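Local coordinates for serine proteinase inhibitor 1 (Myxoma virus, PDB 6BJ5), which belongs to the serpin family and inhibits serine proteases, contributing to the virulence of the virus, at residues 38-48 with 59-67. Sequence-based numbering, arbitrary orientation.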
loop_
_atom_site.group_PDB
_atom_site.type_symbol
_atom_site.label_atom_id
_atom_site.label_comp_id
_atom_site.label_asym_id
_atom_site.label_seq_id
_atom_site.Cartn_x
_atom_site.Cartn_y
_atom_site.Cartn_z
ATOM N N TYR A 38 -0.827 -2.811 -3.858
ATOM C CA TYR A 38 -2.029 -2.957 -4.675
ATOM C C TYR A 38 -2.549 -1.601 -5.133
ATOM O O TYR A 38 -2.948 -1.429 -6.289
ATOM C CB TYR A 38 -3.112 -3.656 -3.886
ATOM C CG TYR A 38 -4.392 -3.862 -4.652
ATOM C CD1 TYR A 38 -4.501 -4.893 -5.568
ATOM C CD2 TYR A 38 -5.484 -3.028 -4.473
ATOM C CE1 TYR A 38 -5.665 -5.114 -6.261
ATOM C CE2 TYR A 38 -6.657 -3.232 -5.177
ATOM C CZ TYR A 38 -6.735 -4.287 -6.070
ATOM O OH TYR A 38 -7.875 -4.538 -6.791
ATOM N N GLY A 39 -2.600 -0.635 -4.218
ATOM C CA GLY A 39 -3.088 0.690 -4.576
ATOM C C GLY A 39 -2.255 1.361 -5.655
ATOM O O GLY A 39 -2.784 2.091 -6.495
ATOM N N LEU A 40 -0.934 1.179 -5.609
ATOM C CA LEU A 40 -0.073 1.718 -6.658
ATOM C C LEU A 40 -0.349 1.030 -7.985
ATOM O O LEU A 40 -0.588 1.681 -9.004
ATOM C CB LEU A 40 1.394 1.534 -6.275
ATOM C CG LEU A 40 2.385 2.113 -7.288
ATOM C CD1 LEU A 40 2.059 3.579 -7.550
ATOM C CD2 LEU A 40 3.825 2.013 -6.760
ATOM N N THR A 41 -0.331 -0.304 -7.968
ATOM C CA THR A 41 -0.543 -1.124 -9.152
ATOM C C THR A 41 -1.885 -0.831 -9.802
ATOM O O THR A 41 -1.987 -0.788 -11.036
ATOM C CB THR A 41 -0.438 -2.596 -8.757
ATOM O OG1 THR A 41 0.924 -2.885 -8.412
ATOM C CG2 THR A 41 -0.881 -3.515 -9.905
ATOM N N SER A 42 -2.938 -0.663 -8.991
ATOM C CA SER A 42 -4.251 -0.372 -9.563
ATOM C C SER A 42 -4.265 0.979 -10.272
ATOM O O SER A 42 -4.813 1.100 -11.372
ATOM C CB SER A 42 -5.315 -0.422 -8.474
ATOM O OG SER A 42 -5.309 -1.692 -7.838
ATOM N N ALA A 43 -3.612 1.985 -9.688
ATOM C CA ALA A 43 -3.532 3.304 -10.306
ATOM C C ALA A 43 -2.795 3.242 -11.638
ATOM O O ALA A 43 -3.284 3.741 -12.660
ATOM C CB ALA A 43 -2.829 4.275 -9.349
ATOM N N LEU A 44 -1.610 2.621 -11.640
ATOM C CA LEU A 44 -0.822 2.481 -12.859
ATOM C C LEU A 44 -1.594 1.722 -13.932
ATOM O O LEU A 44 -1.453 2.006 -15.130
ATOM C CB LEU A 44 0.484 1.754 -12.554
ATOM C CG LEU A 44 1.514 2.396 -11.634
ATOM C CD1 LEU A 44 2.751 1.510 -11.539
ATOM C CD2 LEU A 44 1.888 3.759 -12.155
ATOM N N SER A 45 -2.411 0.752 -13.520
ATOM C CA SER A 45 -3.178 -0.040 -14.475
ATOM C C SER A 45 -4.208 0.818 -15.205
ATOM O O SER A 45 -4.394 0.683 -16.422
ATOM C CB SER A 45 -3.836 -1.205 -13.734
ATOM O OG SER A 45 -4.579 -2.049 -14.588
ATOM N N VAL A 46 -4.857 1.736 -14.483
ATOM C CA VAL A 46 -5.745 2.711 -15.116
ATOM C C VAL A 46 -4.948 3.645 -16.015
ATOM O O VAL A 46 -5.298 3.848 -17.182
ATOM C CB VAL A 46 -6.521 3.493 -14.042
ATOM C CG1 VAL A 46 -7.313 4.626 -14.676
ATOM C CG2 VAL A 46 -7.446 2.554 -13.269
ATOM N N LEU A 47 -3.847 4.215 -15.490
ATOM C CA LEU A 47 -2.996 5.121 -16.269
ATOM C C LEU A 47 -2.585 4.508 -17.591
ATOM O O LEU A 47 -2.293 5.224 -18.553
ATOM C CB LEU A 47 -1.734 5.463 -15.477
ATOM C CG LEU A 47 -0.763 6.465 -16.104
ATOM C CD1 LEU A 47 -1.419 7.812 -16.240
ATOM C CD2 LEU A 47 0.496 6.610 -15.285
ATOM N N ARG A 48 -2.582 3.192 -17.652
ATOM C CA ARG A 48 -2.104 2.463 -18.806
ATOM C C ARG A 48 -3.134 2.486 -19.935
ATOM O O ARG A 48 -2.767 2.487 -21.114
ATOM C CB ARG A 48 -1.737 1.065 -18.315
ATOM C CG ARG A 48 -1.197 0.139 -19.286
ATOM C CD ARG A 48 -0.804 -1.141 -18.575
ATOM N NE ARG A 48 -0.736 -2.191 -19.573
ATOM C CZ ARG A 48 0.291 -2.358 -20.395
ATOM N NH1 ARG A 48 1.356 -1.548 -20.319
ATOM N NH2 ARG A 48 0.233 -3.326 -21.298
ATOM N N ILE A 59 4.973 1.208 -18.336
ATOM C CA ILE A 59 4.013 0.986 -17.269
ATOM C C ILE A 59 3.700 -0.498 -17.267
ATOM O O ILE A 59 2.616 -0.934 -17.669
ATOM C CB ILE A 59 2.777 1.882 -17.439
ATOM C CG1 ILE A 59 3.215 3.349 -17.381
ATOM C CG2 ILE A 59 1.734 1.590 -16.376
ATOM C CD1 ILE A 59 2.347 4.272 -18.181
ATOM N N ASP A 60 4.675 -1.278 -16.823
ATOM C CA ASP A 60 4.615 -2.737 -16.842
ATOM C C ASP A 60 3.782 -3.225 -15.653
ATOM O O ASP A 60 4.276 -3.328 -14.532
ATOM C CB ASP A 60 6.032 -3.300 -16.834
ATOM C CG ASP A 60 6.108 -4.675 -17.452
ATOM O OD1 ASP A 60 5.184 -5.483 -17.223
ATOM O OD2 ASP A 60 7.082 -4.936 -18.198
ATOM N N VAL A 61 2.513 -3.536 -15.894
ATOM C CA VAL A 61 1.526 -3.759 -14.837
ATOM C C VAL A 61 0.457 -4.720 -15.349
ATOM O O VAL A 61 0.189 -4.730 -16.558
ATOM C CB VAL A 61 0.933 -2.411 -14.376
ATOM C CG1 VAL A 61 -0.416 -2.570 -13.722
ATOM C CG2 VAL A 61 1.869 -1.762 -13.380
ATOM N N PRO A 62 -0.130 -5.570 -14.500
ATOM C CA PRO A 62 -1.281 -6.392 -14.934
ATOM C C PRO A 62 -2.393 -5.527 -15.537
ATOM O O PRO A 62 -2.790 -4.507 -14.969
ATOM C CB PRO A 62 -1.743 -7.069 -13.635
ATOM C CG PRO A 62 -0.490 -7.094 -12.741
ATOM C CD PRO A 62 0.315 -5.874 -13.122
ATOM N N GLU A 63 -2.925 -5.936 -16.693
ATOM C CA GLU A 63 -4.030 -5.155 -17.235
ATOM C C GLU A 63 -5.315 -5.314 -16.442
ATOM O O GLU A 63 -6.182 -4.435 -16.514
ATOM C CB GLU A 63 -4.286 -5.537 -18.686
ATOM C CG GLU A 63 -3.093 -5.363 -19.598
ATOM C CD GLU A 63 -3.508 -5.234 -21.055
ATOM O OE1 GLU A 63 -4.735 -5.160 -21.318
ATOM O OE2 GLU A 63 -2.612 -5.202 -21.931
ATOM N N SER A 64 -5.459 -6.397 -15.688
ATOM C CA SER A 64 -6.612 -6.609 -14.822
ATOM C C SER A 64 -6.066 -6.826 -13.426
ATOM O O SER A 64 -5.225 -7.708 -13.221
ATOM C CB SER A 64 -7.470 -7.795 -15.273
ATOM O OG SER A 64 -8.382 -8.164 -14.252
ATOM N N VAL A 65 -6.524 -6.042 -12.476
ATOM C CA VAL A 65 -6.152 -6.279 -11.090
ATOM C C VAL A 65 -7.254 -7.072 -10.414
ATOM O O VAL A 65 -8.441 -6.916 -10.730
ATOM C CB VAL A 65 -5.862 -4.964 -10.340
ATOM C CG1 VAL A 65 -4.765 -4.163 -11.068
ATOM C CG2 VAL A 65 -7.160 -4.148 -10.123
ATOM N N VAL A 66 -6.851 -7.949 -9.497
ATOM C CA VAL A 66 -7.815 -8.704 -8.728
ATOM C C VAL A 66 -8.723 -7.728 -8.002
ATOM O O VAL A 66 -8.325 -6.609 -7.656
ATOM C CB VAL A 66 -7.085 -9.639 -7.747
ATOM C CG1 VAL A 66 -8.063 -10.325 -6.764
ATOM C CG2 VAL A 66 -6.264 -10.658 -8.520
ATOM N N GLU A 67 -9.967 -8.137 -7.814
ATOM C CA GLU A 67 -10.891 -7.415 -6.966
ATOM C C GLU A 67 -11.743 -8.434 -6.227
ATOM O O GLU A 67 -12.073 -9.493 -6.766
ATOM C CB GLU A 67 -11.743 -6.439 -7.785
ATOM C CG GLU A 67 -11.195 -5.016 -7.766
ATOM C CD GLU A 67 -11.440 -4.261 -9.062
ATOM O OE1 GLU A 67 -11.844 -4.905 -10.060
ATOM O OE2 GLU A 67 -11.217 -3.024 -9.080
HETATM O O HOH W 1 -8.524 -1.805 -8.176
#
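V61 and S45 mark the close-packed middle of this contact, where the irregular loop 59-67 runs antiparallel to helix 38-48, R48 lying opposite I59 and S42 opposite V65. The two methyls of V61 divide the helix surface between them: CG1 lies 3.7 Å from S45 CB and also meets T41, while CG2 packs on L44. I59 continues the apolar row, its CG2 reaching L44 CB (4.0 Å) and its CD1 the side chain of L47; at the other end V65 sets CG1 against S45 and T41 and CG2 near S42. One well-formed hydrogen bond pins the loop here. S45 points its hydroxyl away from its own backbone N (chi1 -179°), and OG donates to P62 O over 3.1 Å. The donor lies in the carbonyl plane, with a C=O...donor angle of 155°.

The side of R48, E63 and exposed P62 is looser. R48 lays its guanidinium against the loop, V61 O over one face and E63 OE2 at its edge, in plane. NH1 makes a weak bond to I59 O (3.0 Å), bent to 123° at the hydrogen. NH2 forms a long salt bridge to OE2 of the poorly ordered, exposed E63 (3.5 Å).

The Y38 end, by contrast, is buried: Y38 meets F72 edge-to-face and packs on T27 of the other chain. The helix is sandwiched between loop and sheet, consistent with helix B of the serpin fold, which packs against central beta-sheet A: S42 and L47 touch strand 142-153, Y38 and S45 reach strand 73-81, into which the loop leads, and V46 packs on F94 and F98 of helix 88-98.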